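Local coordinates for colicin-D (Escherichia coli, PDB 5ZNM), which kills Escherichia coli and closely related bacteria by inhibiting protein synthesis, the central domain and the C-terminal tRNase domain making up this chain, at residues L96-A104 and T238-V247. Residues are numbered along the deposited sequence; the frame is centred on the assembly and turned at random.
Sequences LLMRISLGA and TEVKSVEMPV
M245 lies against both R99 and S101, and its side chain can be followed outward atom by atom. CB sits 3.8 Å from R99 CG; CG, swung anti to the carbonyl carbon (chi1 -75°), comes within 3.7 Å of S101 CB; SD then settles between the two neighbours, 3.7 Å from S101 CB and nearly as near R99 CG and CD. The bend at the last torsion (chi3 84°) turns CE away from both, and elsewhere the M245 side chain touches S160 and A165. R99 crosses it at a slant, its aliphatic part giving the sulfur an apolar bed while NE makes a salt bridge with D167.

Beneath these side chains the backbones illustrate how a short edge strand is added to an antiparallel sheet: 243-244 pairs with one side of strand 96-103, whose other side is held by strand 163-170, within the central part of colicin D. S101 and V243 form the hydrogen-bonded pair, with S101 N to V243 O at 2.7 Å and the reciprocal bond returning from V243 N to S101 O. M245 N continues the pattern with a nearly straight bond to R99 O (176° at the hydrogen). Toward 238 the register slips: K241 N bonds L102 O, not G103 O, and reaches it from well above the carbonyl plane.

S101 OG accepts from G103 N in an ST turn and also bonds Q163. On the face carrying I100 and E244, I100 CG2 packs on S242 CB at 3.7 Å, and both side chains touch K79 of helix 79-86. Near M245 a water bridges the two segments, accepting from R99 N at 2.9 Å and lying 2.7 Å from M245 O, to which it can donate.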
loop_
_atom_site.group_PDB
_atom_site.type_symbol
_atom_site.label_atom_id
_atom_site.label_comp_id
_atom_site.label_asym_id
_atom_site.label_seq_id
_atom_site.Cartn_x
_atom_site.Cartn_y
_atom_site.Cartn_z
ATOM N N LEU A 96 10.906 -25.172 -10.277
ATOM C CA LEU A 96 9.827 -24.195 -10.167
ATOM C C LEU A 96 9.146 -24.373 -8.818
ATOM O O LEU A 96 8.492 -25.390 -8.570
ATOM C CB LEU A 96 8.827 -24.357 -11.310
ATOM C CG LEU A 96 7.634 -23.393 -11.284
ATOM C CD1 LEU A 96 8.110 -21.941 -11.240
ATOM C CD2 LEU A 96 6.720 -23.627 -12.484
ATOM N N LEU A 97 9.309 -23.387 -7.937
ATOM C CA LEU A 97 8.705 -23.445 -6.612
ATOM C C LEU A 97 7.262 -22.980 -6.618
ATOM O O LEU A 97 6.440 -23.520 -5.871
ATOM C CB LEU A 97 9.492 -22.574 -5.633
ATOM C CG LEU A 97 10.905 -23.047 -5.340
ATOM C CD1 LEU A 97 11.664 -21.937 -4.661
ATOM C CD2 LEU A 97 10.841 -24.280 -4.462
ATOM N N MET A 98 6.940 -21.980 -7.430
ATOM C CA MET A 98 5.637 -21.345 -7.349
ATOM C C MET A 98 5.435 -20.477 -8.575
ATOM O O MET A 98 6.370 -19.825 -9.041
ATOM C CB MET A 98 5.531 -20.506 -6.074
ATOM C CG MET A 98 4.193 -19.871 -5.849
ATOM S SD MET A 98 4.152 -19.234 -4.171
ATOM C CE MET A 98 4.052 -20.769 -3.253
ATOM N N ARG A 99 4.218 -20.492 -9.098
ATOM C CA ARG A 99 3.808 -19.595 -10.165
ATOM C C ARG A 99 2.652 -18.763 -9.645
ATOM O O ARG A 99 1.679 -19.309 -9.118
ATOM C CB ARG A 99 3.392 -20.366 -11.421
ATOM C CG ARG A 99 2.744 -19.501 -12.502
ATOM C CD ARG A 99 2.772 -20.210 -13.828
ATOM N NE ARG A 99 4.058 -20.817 -14.098
ATOM C CZ ARG A 99 4.399 -21.429 -15.208
ATOM N NH1 ARG A 99 3.546 -21.528 -16.199
ATOM N NH2 ARG A 99 5.617 -21.956 -15.343
ATOM N N ILE A 100 2.759 -17.449 -9.802
ATOM C CA ILE A 100 1.809 -16.505 -9.245
ATOM C C ILE A 100 1.273 -15.675 -10.395
ATOM O O ILE A 100 2.030 -14.939 -11.037
ATOM C CB ILE A 100 2.456 -15.609 -8.184
ATOM C CG1 ILE A 100 2.940 -16.448 -7.001
ATOM C CG2 ILE A 100 1.480 -14.535 -7.746
ATOM C CD1 ILE A 100 4.122 -15.835 -6.285
ATOM N N SER A 101 -0.022 -15.796 -10.670
ATOM C CA SER A 101 -0.646 -14.890 -11.618
ATOM C C SER A 101 -0.735 -13.509 -11.000
ATOM O O SER A 101 -1.016 -13.367 -9.809
ATOM C CB SER A 101 -2.041 -15.376 -12.006
ATOM O OG SER A 101 -2.691 -14.409 -12.814
ATOM N N LEU A 102 -0.493 -12.485 -11.809
ATOM C CA LEU A 102 -0.661 -11.107 -11.374
ATOM C C LEU A 102 -1.880 -10.442 -11.991
ATOM O O LEU A 102 -2.162 -9.279 -11.674
ATOM C CB LEU A 102 0.598 -10.300 -11.709
ATOM C CG LEU A 102 1.826 -10.923 -11.058
ATOM C CD1 LEU A 102 3.117 -10.309 -11.574
ATOM C CD2 LEU A 102 1.690 -10.771 -9.550
ATOM N N GLY A 103 -2.611 -11.147 -12.843
ATOM C CA GLY A 103 -3.685 -10.573 -13.629
ATOM C C GLY A 103 -3.460 -10.775 -15.117
ATOM O O GLY A 103 -2.372 -11.114 -15.577
ATOM N N ALA A 104 -4.536 -10.566 -15.871
ATOM C CA ALA A 104 -4.479 -10.693 -17.323
ATOM C C ALA A 104 -3.546 -9.646 -17.911
ATOM O O ALA A 104 -3.929 -8.490 -18.059
ATOM C CB ALA A 104 -5.868 -10.560 -17.931
ATOM N N THR A 238 -6.424 -3.207 -16.066
ATOM C CA THR A 238 -6.784 -4.445 -15.388
ATOM C C THR A 238 -6.211 -4.504 -13.976
ATOM O O THR A 238 -5.073 -4.095 -13.719
ATOM C CB THR A 238 -6.310 -5.645 -16.208
ATOM O OG1 THR A 238 -7.108 -5.741 -17.392
ATOM C CG2 THR A 238 -6.430 -6.950 -15.419
ATOM N N GLU A 239 -7.013 -5.043 -13.063
ATOM C CA GLU A 239 -6.646 -5.124 -11.660
ATOM C C GLU A 239 -5.464 -6.069 -11.468
ATOM O O GLU A 239 -5.358 -7.111 -12.125
ATOM C CB GLU A 239 -7.848 -5.595 -10.833
ATOM C CG GLU A 239 -9.159 -4.818 -11.033
ATOM C CD GLU A 239 -9.705 -4.888 -12.465
ATOM O OE1 GLU A 239 -10.171 -3.868 -12.975
ATOM O OE2 GLU A 239 -9.637 -5.958 -13.078
ATOM N N VAL A 240 -4.558 -5.682 -10.577
ATOM C CA VAL A 240 -3.407 -6.500 -10.220
ATOM C C VAL A 240 -3.797 -7.326 -8.998
ATOM O O VAL A 240 -4.115 -6.771 -7.941
ATOM C CB VAL A 240 -2.175 -5.620 -9.951
ATOM C CG1 VAL A 240 -0.979 -6.443 -9.457
ATOM C CG2 VAL A 240 -1.812 -4.819 -11.212
ATOM N N LYS A 241 -3.815 -8.649 -9.148
ATOM C CA LYS A 241 -4.207 -9.522 -8.047
ATOM C C LYS A 241 -3.425 -10.824 -8.134
ATOM O O LYS A 241 -3.368 -11.453 -9.195
ATOM C CB LYS A 241 -5.720 -9.784 -8.064
ATOM C CG LYS A 241 -6.208 -10.608 -9.245
ATOM C CD LYS A 241 -7.688 -10.405 -9.508
ATOM C CE LYS A 241 -7.951 -10.400 -11.004
ATOM N NZ LYS A 241 -6.997 -9.502 -11.718
ATOM N N SER A 242 -2.820 -11.219 -7.019
ATOM C CA SER A 242 -1.915 -12.358 -6.993
ATOM C C SER A 242 -2.680 -13.631 -6.654
ATOM O O SER A 242 -3.297 -13.732 -5.589
ATOM C CB SER A 242 -0.789 -12.119 -5.992
ATOM O OG SER A 242 -1.308 -12.070 -4.679
ATOM N N VAL A 243 -2.641 -14.597 -7.564
ATOM C CA VAL A 243 -3.249 -15.907 -7.374
ATOM C C VAL A 243 -2.211 -16.956 -7.740
ATOM O O VAL A 243 -1.614 -16.889 -8.821
ATOM C CB VAL A 243 -4.511 -16.087 -8.240
ATOM C CG1 VAL A 243 -5.178 -17.417 -7.934
ATOM C CG2 VAL A 243 -5.471 -14.927 -8.044
ATOM N N GLU A 244 -1.997 -17.922 -6.851
ATOM C CA GLU A 244 -1.137 -19.044 -7.196
ATOM C C GLU A 244 -1.798 -19.883 -8.280
ATOM O O GLU A 244 -2.978 -20.231 -8.179
ATOM C CB GLU A 244 -0.832 -19.896 -5.969
ATOM C CG GLU A 244 -0.072 -21.167 -6.302
ATOM C CD GLU A 244 0.493 -21.853 -5.074
ATOM O OE1 GLU A 244 0.246 -21.362 -3.949
ATOM O OE2 GLU A 244 1.185 -22.882 -5.235
ATOM N N MET A 245 -1.048 -20.185 -9.326
ATOM C CA MET A 245 -1.465 -20.919 -10.510
ATOM C C MET A 245 -1.055 -22.378 -10.401
ATOM O O MET A 245 0.074 -22.680 -9.983
ATOM C CB MET A 245 -0.844 -20.324 -11.778
ATOM C CG MET A 245 -1.459 -19.006 -12.257
ATOM S SD MET A 245 -0.657 -18.362 -13.759
ATOM C CE MET A 245 -1.498 -19.265 -15.069
ATOM N N PRO A 246 -1.942 -23.296 -10.781
ATOM C CA PRO A 246 -1.570 -24.714 -10.790
ATOM C C PRO A 246 -0.555 -24.996 -11.883
ATOM O O PRO A 246 -0.597 -24.404 -12.965
ATOM C CB PRO A 246 -2.898 -25.441 -11.068
ATOM C CG PRO A 246 -3.912 -24.370 -11.387
ATOM C CD PRO A 246 -3.208 -23.051 -11.481
ATOM N N VAL A 247 0.370 -25.904 -11.589
ATOM C CA VAL A 247 1.378 -26.303 -12.565
ATOM C C VAL A 247 1.800 -27.750 -12.330
ATOM O O VAL A 247 1.992 -28.509 -13.279
ATOM C CB VAL A 247 2.592 -25.367 -12.525
ATOM C CG1 VAL A 247 3.216 -25.364 -11.137
ATOM C CG2 VAL A 247 3.610 -25.783 -13.574
HETATM O O HOH W 1 2.255 -22.522 -8.382
#